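Side-chain contacts in probable ABC transporter extracellular-binding protein YckB (Bacillus subtilis, PDB 2IEE), which probably serves as the extracellular solute-binding component of a binding-protein-dependent ABC transport system: residues V51-E56 with E226-M231; T47-E52 with P106-Y111. All coordinates share one frame; numbering follows the deposited sequence.

Both contacts use helix 49-60. Contact 2 joins its first turn to the start of strand 108-116; contact 1 joins its middle to helix 218-234, with its centre about 17 Å from the centre of the chain, against 6 Å for contact 2. Every touching residue of contact 2 is buried, and two tyrosine hydroxyl bonds hold it. Contact 1 is also largely buried, in three of its four touching residues, but has no hydrogen bond between its segments: aliphatic groups and a selenomethionine meet there, with salt bridges at the partly exposed margin. The Tyr107 ring reaches contact 1, its CD2 lying 4.0 Å from Leu228 CD1, so the two contacts touch.

Contact 1: V51-E56 with E226-M231; sequences VEVVRE and EALKEM
Glu56 serves the contact with both halves of its side chain: its OE2 forms a salt bridge with Arg60 NE, one turn further along the same helix, while its CG meets the CE methyl of Met231 at 3.5 Å. Arg60 also forms a salt bridge with Glu230 of the other helix, placing a cation between two carboxylates whose OE2 atoms are 6.8 Å apart.

The helix-to-helix contact itself is apolar. The axes of the short segments 51-56 and 226-231 cross at 110° and come within 10.4 Å, a distance that Val53, Leu228 and Met231 bridge. Val53 CG1, which stands opposite the backbone N (chi1 169°), meets the Leu228 CD2 branch at 3.7 Å, the two side chains standing almost perpendicular. Met231, present as selenomethionine, reaches over to the 51-56 helix; its chain bends at the last torsion (chi3 75°), which also brings CE to 3.7 Å from Val53 O. From helix 236-244, Leu237 lies against Val53 and Ser236 against Met231.

Helices 49-60 and 218-234 thus pack within one lobe of the solute-binding fold, far from the centre of the chain. Branched aliphatic groups and a bendable selenomethionine make a small apolar contact, and the shared arginine probably offsets the like charges at its margin, linking both helices ionically.

Contact 2: T47-E52 with P106-Y111; sequences TGYEVE and PYKYSY
Tyr49 and Glu50, in the first turn of helix 49-60, each make one short hydrogen bond to Tyr107. Tyr49 OH donates to the backbone Tyr107 O at 2.6 Å, arriving in the carbonyl plane with a C=O...donor angle of 155°. The carbonyl oxygen sits at the edge of the Tyr49 ring, as suits a phenol donating outward from its rim. In the second bond the acceptor is a side chain: Tyr107 OH donates to Glu50 OE2 at 2.5 Å, and OE2 receives it on its anti lone pair, away from the other oxygen. Carboxylate and ring planes stand 67° apart, and Glu50 CG packs 3.6 Å from Tyr107 CE1.

Glu50 leaves the helix with CG anti to N and stays extended, reaching the Tyr107 hydroxyl; Tyr107 CG lies between its own N and carbonyl carbon (chi1 37°), which swings the ring toward the helix. Lys108 adds its aliphatic CB, 4.3 Å from Tyr49 CE2, while its ammonium leads off to Gln209 and Asp90.

Further out, Glu50 OE1 accepts a hydrogen bond from Asp90 N, and Thr34 OG1 bonds to Glu50 N. Gly48 holds the N-cap position, where its positive phi would press a side chain on the preceding carbonyl O. Backbone bonds to Gln209 hold Tyr107 and Lys108. Strands 108-116 and 197-214 are neighbours running between the two lobes, as in family 3 solute-binding proteins, so the contact ties helix 49-60 of one lobe to the start of a connecting strand. A buried glutamate at a helix N-terminus, with donors on both oxygens, would probably stay anionic, and two tyrosine hydroxyls join the helix to the segment leading into strand 108-116.

Contact 1: V51-E56 with E226-M231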
ATOM      1  N   VAL A  51       6.607  -5.320   5.672  1.00 11.65           N
ATOM      2  CA  VAL A  51       7.903  -5.620   6.271  1.00  9.94           C
ATOM      3  C   VAL A  51       7.790  -6.869   7.144  1.00 10.93           C
ATOM      4  O   VAL A  51       8.617  -7.775   7.050  1.00 11.65           O
ATOM      5  CB  VAL A  51       8.400  -4.423   7.118  1.00 10.51           C
ATOM      6  CG1 VAL A  51       9.567  -4.830   7.995  1.00  7.48           C
ATOM      7  CG2 VAL A  51       8.810  -3.289   6.202  1.00  8.77           C
ATOM      8  N   GLU A  52       6.756  -6.925   7.977  1.00 11.32           N
ATOM      9  CA  GLU A  52       6.574  -8.068   8.860  1.00 11.92           C
ATOM     10  C   GLU A  52       6.217  -9.328   8.084  1.00 11.94           C
ATOM     11  O   GLU A  52       6.620 -10.425   8.464  1.00 13.82           O
ATOM     12  CB  GLU A  52       5.502  -7.775   9.922  1.00 12.83           C
ATOM     13  CG  GLU A  52       5.841  -6.635  10.888  1.00 14.38           C
ATOM     14  CD  GLU A  52       7.194  -6.802  11.570  1.00 17.66           C
ATOM     15  OE1 GLU A  52       7.590  -7.953  11.863  1.00 20.67           O
ATOM     16  OE2 GLU A  52       7.862  -5.777  11.829  1.00 18.86           O
ATOM     17  N   VAL A  53       5.464  -9.176   6.998  1.00 12.49           N
ATOM     18  CA  VAL A  53       5.090 -10.326   6.183  1.00 12.06           C
ATOM     19  C   VAL A  53       6.345 -10.967   5.600  1.00 12.45           C
ATOM     20  O   VAL A  53       6.493 -12.183   5.607  1.00 14.34           O
ATOM     21  CB  VAL A  53       4.152  -9.916   5.017  1.00 12.90           C
ATOM     22  CG1 VAL A  53       4.010 -11.070   4.034  1.00  9.66           C
ATOM     23  CG2 VAL A  53       2.778  -9.522   5.566  1.00 13.53           C
ATOM     24  N   VAL A  54       7.244 -10.137   5.087  1.00 12.37           N
ATOM     25  CA  VAL A  54       8.488 -10.625   4.512  1.00 12.19           C
ATOM     26  C   VAL A  54       9.370 -11.246   5.600  1.00 12.43           C
ATOM     27  O   VAL A  54       9.907 -12.343   5.438  1.00  9.00           O
ATOM     28  CB  VAL A  54       9.265  -9.470   3.837  1.00 12.03           C
ATOM     29  CG1 VAL A  54      10.628  -9.954   3.378  1.00 12.99           C
ATOM     30  CG2 VAL A  54       8.476  -8.935   2.656  1.00 11.48           C
ATOM     31  N   ARG A  55       9.505 -10.529   6.713  1.00 13.23           N
ATOM     32  CA  ARG A  55      10.319 -10.980   7.836  1.00 15.69           C
ATOM     33  C   ARG A  55       9.920 -12.390   8.262  1.00 16.68           C
ATOM     34  O   ARG A  55      10.766 -13.280   8.374  1.00 16.88           O
ATOM     35  CB  ARG A  55      10.169  -9.985   9.001  1.00 16.15           C
ATOM     36  CG  ARG A  55      10.919 -10.326  10.287  1.00 20.59           C
ATOM     37  CD  ARG A  55      10.822  -9.162  11.292  1.00 21.27           C
ATOM     38  NE  ARG A  55      11.794  -8.109  10.996  1.00 22.04           N
ATOM     39  CZ  ARG A  55      11.567  -6.806  11.122  1.00 22.41           C
ATOM     40  NH1 ARG A  55      10.390  -6.360  11.536  1.00 19.94           N
ATOM     41  NH2 ARG A  55      12.533  -5.942  10.846  1.00 27.76           N
ATOM     42  N   GLU A  56       8.625 -12.591   8.471  1.00 16.18           N
ATOM     43  CA  GLU A  56       8.094 -13.881   8.890  1.00 18.07           C
ATOM     44  C   GLU A  56       8.246 -14.938   7.796  1.00 18.91           C
ATOM     45  O   GLU A  56       8.573 -16.091   8.075  1.00 19.91           O
ATOM     46  CB  GLU A  56       6.618 -13.725   9.277  1.00 19.32           C
ATOM     47  CG  GLU A  56       5.944 -14.985   9.805  1.00 22.30           C
ATOM     48  CD  GLU A  56       6.581 -15.493  11.089  1.00 25.04           C
ATOM     49  OE1 GLU A  56       7.109 -14.666  11.862  1.00 25.32           O
ATOM     50  OE2 GLU A  56       6.542 -16.718  11.336  1.00 28.14           O
ATOM     51  N   GLU A 226       5.895 -20.502  -1.189  1.00 19.95           N
ATOM     52  CA  GLU A 226       5.648 -21.650  -0.327  1.00 21.27           C
ATOM     53  C   GLU A 226       5.410 -21.182   1.107  1.00 20.78           C
ATOM     54  O   GLU A 226       4.472 -21.627   1.768  1.00 22.07           O
ATOM     55  CB  GLU A 226       6.835 -22.624  -0.395  1.00 21.08           C
ATOM     56  CG  GLU A 226       6.740 -23.634  -1.541  1.00 25.57           C
ATOM     57  CD  GLU A 226       7.994 -24.488  -1.716  1.00 29.20           C
ATOM     58  OE1 GLU A 226       8.515 -25.015  -0.708  1.00 29.80           O
ATOM     59  OE2 GLU A 226       8.452 -24.640  -2.870  1.00 30.97           O
ATOM     60  N   ALA A 227       6.250 -20.268   1.579  1.00 20.19           N
ATOM     61  CA  ALA A 227       6.115 -19.739   2.934  1.00 19.92           C
ATOM     62  C   ALA A 227       4.878 -18.841   3.055  1.00 19.77           C
ATOM     63  O   ALA A 227       4.179 -18.876   4.064  1.00 20.76           O
ATOM     64  CB  ALA A 227       7.370 -18.971   3.321  1.00 20.11           C
ATOM     65  N   LEU A 228       4.611 -18.044   2.025  1.00 17.39           N
ATOM     66  CA  LEU A 228       3.451 -17.159   2.026  1.00 17.09           C
ATOM     67  C   LEU A 228       2.149 -17.959   2.046  1.00 17.76           C
ATOM     68  O   LEU A 228       1.184 -17.567   2.704  1.00 16.79           O
ATOM     69  CB  LEU A 228       3.479 -16.234   0.800  1.00 14.34           C
ATOM     70  CG  LEU A 228       4.444 -15.047   0.857  1.00 14.10           C
ATOM     71  CD1 LEU A 228       4.501 -14.327  -0.487  1.00 12.45           C
ATOM     72  CD2 LEU A 228       3.992 -14.094   1.951  1.00 14.74           C
ATOM     73  N   LYS A 229       2.126 -19.074   1.323  1.00 18.32           N
ATOM     74  CA  LYS A 229       0.949 -19.932   1.269  1.00 20.86           C
ATOM     75  C   LYS A 229       0.705 -20.542   2.645  1.00 21.73           C
ATOM     76  O   LYS A 229      -0.431 -20.645   3.101  1.00 22.75           O
ATOM     77  CB  LYS A 229       1.155 -21.046   0.232  1.00 23.76           C
ATOM     78  CG  LYS A 229       0.017 -22.056   0.161  1.00 26.39           C
ATOM     79  CD  LYS A 229       0.211 -23.042  -0.985  1.00 31.23           C
ATOM     80  CE  LYS A 229      -0.968 -24.009  -1.096  1.00 33.05           C
ATOM     81  NZ  LYS A 229      -0.851 -24.912  -2.280  1.00 34.89           N
ATOM     82  N   GLU A 230       1.790 -20.946   3.297  1.00 23.58           N
ATOM     83  CA  GLU A 230       1.727 -21.533   4.626  1.00 25.80           C
ATOM     84  C   GLU A 230       1.159 -20.505   5.605  1.00 26.00           C
ATOM     85  O   GLU A 230       0.380 -20.843   6.500  1.00 24.42           O
ATOM     86  CB  GLU A 230       3.133 -21.959   5.057  1.00 27.88           C
ATOM     87  CG  GLU A 230       3.229 -22.615   6.418  1.00 33.05           C
ATOM     88  CD  GLU A 230       4.666 -22.970   6.774  1.00 38.71           C
ATOM     89  OE1 GLU A 230       5.258 -23.834   6.086  1.00 39.49           O
ATOM     90  OE2 GLU A 230       5.209 -22.381   7.735  1.00 40.26           O
HETATM   91  N   MSE A 231       1.558 -19.249   5.422  1.00 25.71           N
HETATM   92  CA  MSE A 231       1.104 -18.154   6.274  1.00 25.90           C
HETATM   93  C   MSE A 231      -0.350 -17.824   5.962  1.00 26.81           C
HETATM   94  O   MSE A 231      -1.140 -17.491   6.851  1.00 25.65           O
HETATM   95  CB  MSE A 231       1.988 -16.924   6.053  1.00 25.95           C
HETATM   96  CG  MSE A 231       3.368 -17.033   6.691  1.00 25.55           C
HETATM   97 SE   MSE A 231       4.560 -15.616   6.116  1.00 32.10          SE
HETATM   98  CE  MSE A 231       3.806 -14.165   7.147  1.00 28.81           C
TER

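Contact 2: T47-E52 with P106-Y111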
ATOM      1  N   THR A  47       9.309  -1.480  10.546  1.00 12.94           N
ATOM      2  CA  THR A  47       8.224  -2.432  10.703  1.00 13.23           C
ATOM      3  C   THR A  47       7.124  -2.152   9.686  1.00 12.68           C
ATOM      4  O   THR A  47       7.388  -1.547   8.654  1.00 13.42           O
ATOM      5  CB  THR A  47       7.672  -2.369  12.153  1.00 12.86           C
ATOM      6  OG1 THR A  47       6.655  -3.360  12.331  1.00 14.47           O
ATOM      7  CG2 THR A  47       7.115  -1.000  12.454  1.00 13.18           C
ATOM      8  N   GLY A  48       5.902  -2.595   9.963  1.00 13.40           N
ATOM      9  CA  GLY A  48       4.816  -2.371   9.021  1.00 13.09           C
ATOM     10  C   GLY A  48       4.310  -3.676   8.430  1.00 13.37           C
ATOM     11  O   GLY A  48       5.039  -4.672   8.399  1.00 12.05           O
ATOM     12  N   TYR A  49       3.071  -3.677   7.944  1.00 12.72           N
ATOM     13  CA  TYR A  49       2.491  -4.890   7.386  1.00 12.72           C
ATOM     14  C   TYR A  49       3.394  -5.687   6.435  1.00 11.30           C
ATOM     15  O   TYR A  49       3.715  -6.839   6.711  1.00 12.83           O
ATOM     16  CB  TYR A  49       1.168  -4.576   6.680  1.00 11.16           C
ATOM     17  CG  TYR A  49       0.560  -5.795   6.025  1.00 10.16           C
ATOM     18  CD1 TYR A  49       0.099  -6.863   6.789  1.00  7.92           C
ATOM     19  CD2 TYR A  49       0.499  -5.901   4.643  1.00  9.38           C
ATOM     20  CE1 TYR A  49      -0.403  -8.009   6.189  1.00  8.45           C
ATOM     21  CE2 TYR A  49      -0.003  -7.042   4.030  1.00 10.63           C
ATOM     22  CZ  TYR A  49      -0.450  -8.090   4.804  1.00  9.65           C
ATOM     23  OH  TYR A  49      -0.936  -9.217   4.191  1.00  9.25           O
ATOM     24  N   GLU A  50       3.799  -5.077   5.323  1.00 13.38           N
ATOM     25  CA  GLU A  50       4.630  -5.766   4.338  1.00 11.59           C
ATOM     26  C   GLU A  50       5.989  -6.192   4.888  1.00  9.32           C
ATOM     27  O   GLU A  50       6.467  -7.289   4.610  1.00  8.36           O
ATOM     28  CB  GLU A  50       4.809  -4.888   3.088  1.00 12.10           C
ATOM     29  CG  GLU A  50       5.590  -5.583   1.969  1.00 13.22           C
ATOM     30  CD  GLU A  50       5.605  -4.808   0.662  1.00 13.92           C
ATOM     31  OE1 GLU A  50       5.385  -3.582   0.687  1.00 15.44           O
ATOM     32  OE2 GLU A  50       5.856  -5.426  -0.392  1.00 14.03           O
ATOM     33  N   VAL A  51       6.607  -5.320   5.672  1.00 11.65           N
ATOM     34  CA  VAL A  51       7.903  -5.620   6.271  1.00  9.94           C
ATOM     35  C   VAL A  51       7.790  -6.869   7.144  1.00 10.93           C
ATOM     36  O   VAL A  51       8.617  -7.775   7.050  1.00 11.65           O
ATOM     37  CB  VAL A  51       8.400  -4.423   7.118  1.00 10.51           C
ATOM     38  CG1 VAL A  51       9.567  -4.830   7.995  1.00  7.48           C
ATOM     39  CG2 VAL A  51       8.810  -3.289   6.202  1.00  8.77           C
ATOM     40  N   GLU A  52       6.756  -6.925   7.977  1.00 11.32           N
ATOM     41  CA  GLU A  52       6.574  -8.068   8.860  1.00 11.92           C
ATOM     42  C   GLU A  52       6.217  -9.328   8.084  1.00 11.94           C
ATOM     43  O   GLU A  52       6.620 -10.425   8.464  1.00 13.82           O
ATOM     44  CB  GLU A  52       5.502  -7.775   9.922  1.00 12.83           C
ATOM     45  CG  GLU A  52       5.841  -6.635  10.888  1.00 14.38           C
ATOM     46  CD  GLU A  52       7.194  -6.802  11.570  1.00 17.66           C
ATOM     47  OE1 GLU A  52       7.590  -7.953  11.863  1.00 20.67           O
ATOM     48  OE2 GLU A  52       7.862  -5.777  11.829  1.00 18.86           O
ATOM     49  N   PRO A 106       0.376 -12.382  -4.454  1.00 12.04           N
ATOM     50  CA  PRO A 106       0.051 -11.129  -3.766  1.00 12.76           C
ATOM     51  C   PRO A 106      -0.308 -11.323  -2.292  1.00 13.86           C
ATOM     52  O   PRO A 106      -0.840 -12.363  -1.911  1.00 13.26           O
ATOM     53  CB  PRO A 106      -1.135 -10.584  -4.564  1.00 12.44           C
ATOM     54  CG  PRO A 106      -1.063 -11.319  -5.900  1.00 14.50           C
ATOM     55  CD  PRO A 106      -0.625 -12.694  -5.486  1.00 11.51           C
ATOM     56  N   TYR A 107      -0.002 -10.325  -1.466  1.00 13.91           N
ATOM     57  CA  TYR A 107      -0.353 -10.394  -0.054  1.00 15.53           C
ATOM     58  C   TYR A 107      -1.178  -9.184   0.400  1.00 16.64           C
ATOM     59  O   TYR A 107      -1.398  -8.973   1.594  1.00 19.39           O
ATOM     60  CB  TYR A 107       0.885 -10.588   0.835  1.00 13.82           C
ATOM     61  CG  TYR A 107       2.152  -9.879   0.415  1.00 16.21           C
ATOM     62  CD1 TYR A 107       2.274  -8.500   0.523  1.00 15.87           C
ATOM     63  CD2 TYR A 107       3.259 -10.605  -0.023  1.00 16.61           C
ATOM     64  CE1 TYR A 107       3.469  -7.857   0.214  1.00 16.56           C
ATOM     65  CE2 TYR A 107       4.464  -9.972  -0.334  1.00 14.79           C
ATOM     66  CZ  TYR A 107       4.560  -8.597  -0.212  1.00 16.57           C
ATOM     67  OH  TYR A 107       5.742  -7.954  -0.500  1.00 13.19           O
ATOM     68  N   LYS A 108      -1.636  -8.396  -0.568  1.00 15.97           N
ATOM     69  CA  LYS A 108      -2.487  -7.243  -0.292  1.00 15.60           C
ATOM     70  C   LYS A 108      -3.289  -6.879  -1.534  1.00 15.33           C
ATOM     71  O   LYS A 108      -2.743  -6.777  -2.630  1.00 13.98           O
ATOM     72  CB  LYS A 108      -1.678  -6.023   0.175  1.00 15.43           C
ATOM     73  CG  LYS A 108      -2.561  -4.808   0.487  1.00 16.23           C
ATOM     74  CD  LYS A 108      -1.911  -3.825   1.467  1.00 15.15           C
ATOM     75  CE  LYS A 108      -0.830  -2.977   0.812  1.00 15.48           C
ATOM     76  NZ  LYS A 108      -1.384  -2.045  -0.204  1.00 10.27           N
ATOM     77  N   TYR A 109      -4.592  -6.703  -1.346  1.00 15.14           N
ATOM     78  CA  TYR A 109      -5.492  -6.331  -2.426  1.00 14.89           C
ATOM     79  C   TYR A 109      -6.230  -5.086  -1.955  1.00 15.23           C
ATOM     80  O   TYR A 109      -6.669  -5.012  -0.808  1.00 13.36           O
ATOM     81  CB  TYR A 109      -6.495  -7.452  -2.705  1.00 13.82           C
ATOM     82  CG  TYR A 109      -5.861  -8.769  -3.098  1.00 14.58           C
ATOM     83  CD1 TYR A 109      -5.215  -9.564  -2.154  1.00 15.06           C
ATOM     84  CD2 TYR A 109      -5.910  -9.220  -4.416  1.00 16.15           C
ATOM     85  CE1 TYR A 109      -4.637 -10.783  -2.512  1.00 17.85           C
ATOM     86  CE2 TYR A 109      -5.334 -10.438  -4.787  1.00 16.26           C
ATOM     87  CZ  TYR A 109      -4.702 -11.210  -3.830  1.00 18.15           C
ATOM     88  OH  TYR A 109      -4.136 -12.409  -4.187  1.00 20.60           O
ATOM     89  N   SER A 110      -6.364  -4.104  -2.833  1.00 13.67           N
ATOM     90  CA  SER A 110      -7.041  -2.883  -2.456  1.00 13.46           C
ATOM     91  C   SER A 110      -7.564  -2.178  -3.698  1.00 13.81           C
ATOM     92  O   SER A 110      -7.561  -2.739  -4.797  1.00 14.66           O
ATOM     93  CB  SER A 110      -6.073  -1.974  -1.690  1.00 12.31           C
ATOM     94  OG  SER A 110      -6.745  -0.861  -1.121  1.00 13.24           O
ATOM     95  N   TYR A 111      -8.030  -0.955  -3.496  1.00 13.40           N
ATOM     96  CA  TYR A 111      -8.560  -0.109  -4.555  1.00 14.68           C
ATOM     97  C   TYR A 111      -8.705   1.299  -3.969  1.00 12.88           C
ATOM     98  O   TYR A 111      -8.639   1.477  -2.754  1.00 11.23           O
ATOM     99  CB  TYR A 111      -9.914  -0.645  -5.050  1.00 15.21           C
ATOM    100  CG  TYR A 111     -10.919  -0.925  -3.962  1.00 16.11           C
ATOM    101  CD1 TYR A 111     -11.619   0.106  -3.345  1.00 15.52           C
ATOM    102  CD2 TYR A 111     -11.161  -2.228  -3.541  1.00 17.75           C
ATOM    103  CE1 TYR A 111     -12.542  -0.154  -2.327  1.00 17.15           C
ATOM    104  CE2 TYR A 111     -12.074  -2.502  -2.526  1.00 17.59           C
ATOM    105  CZ  TYR A 111     -12.760  -1.465  -1.923  1.00 19.29           C
ATOM    106  OH  TYR A 111     -13.663  -1.752  -0.922  1.00 22.02           O
TER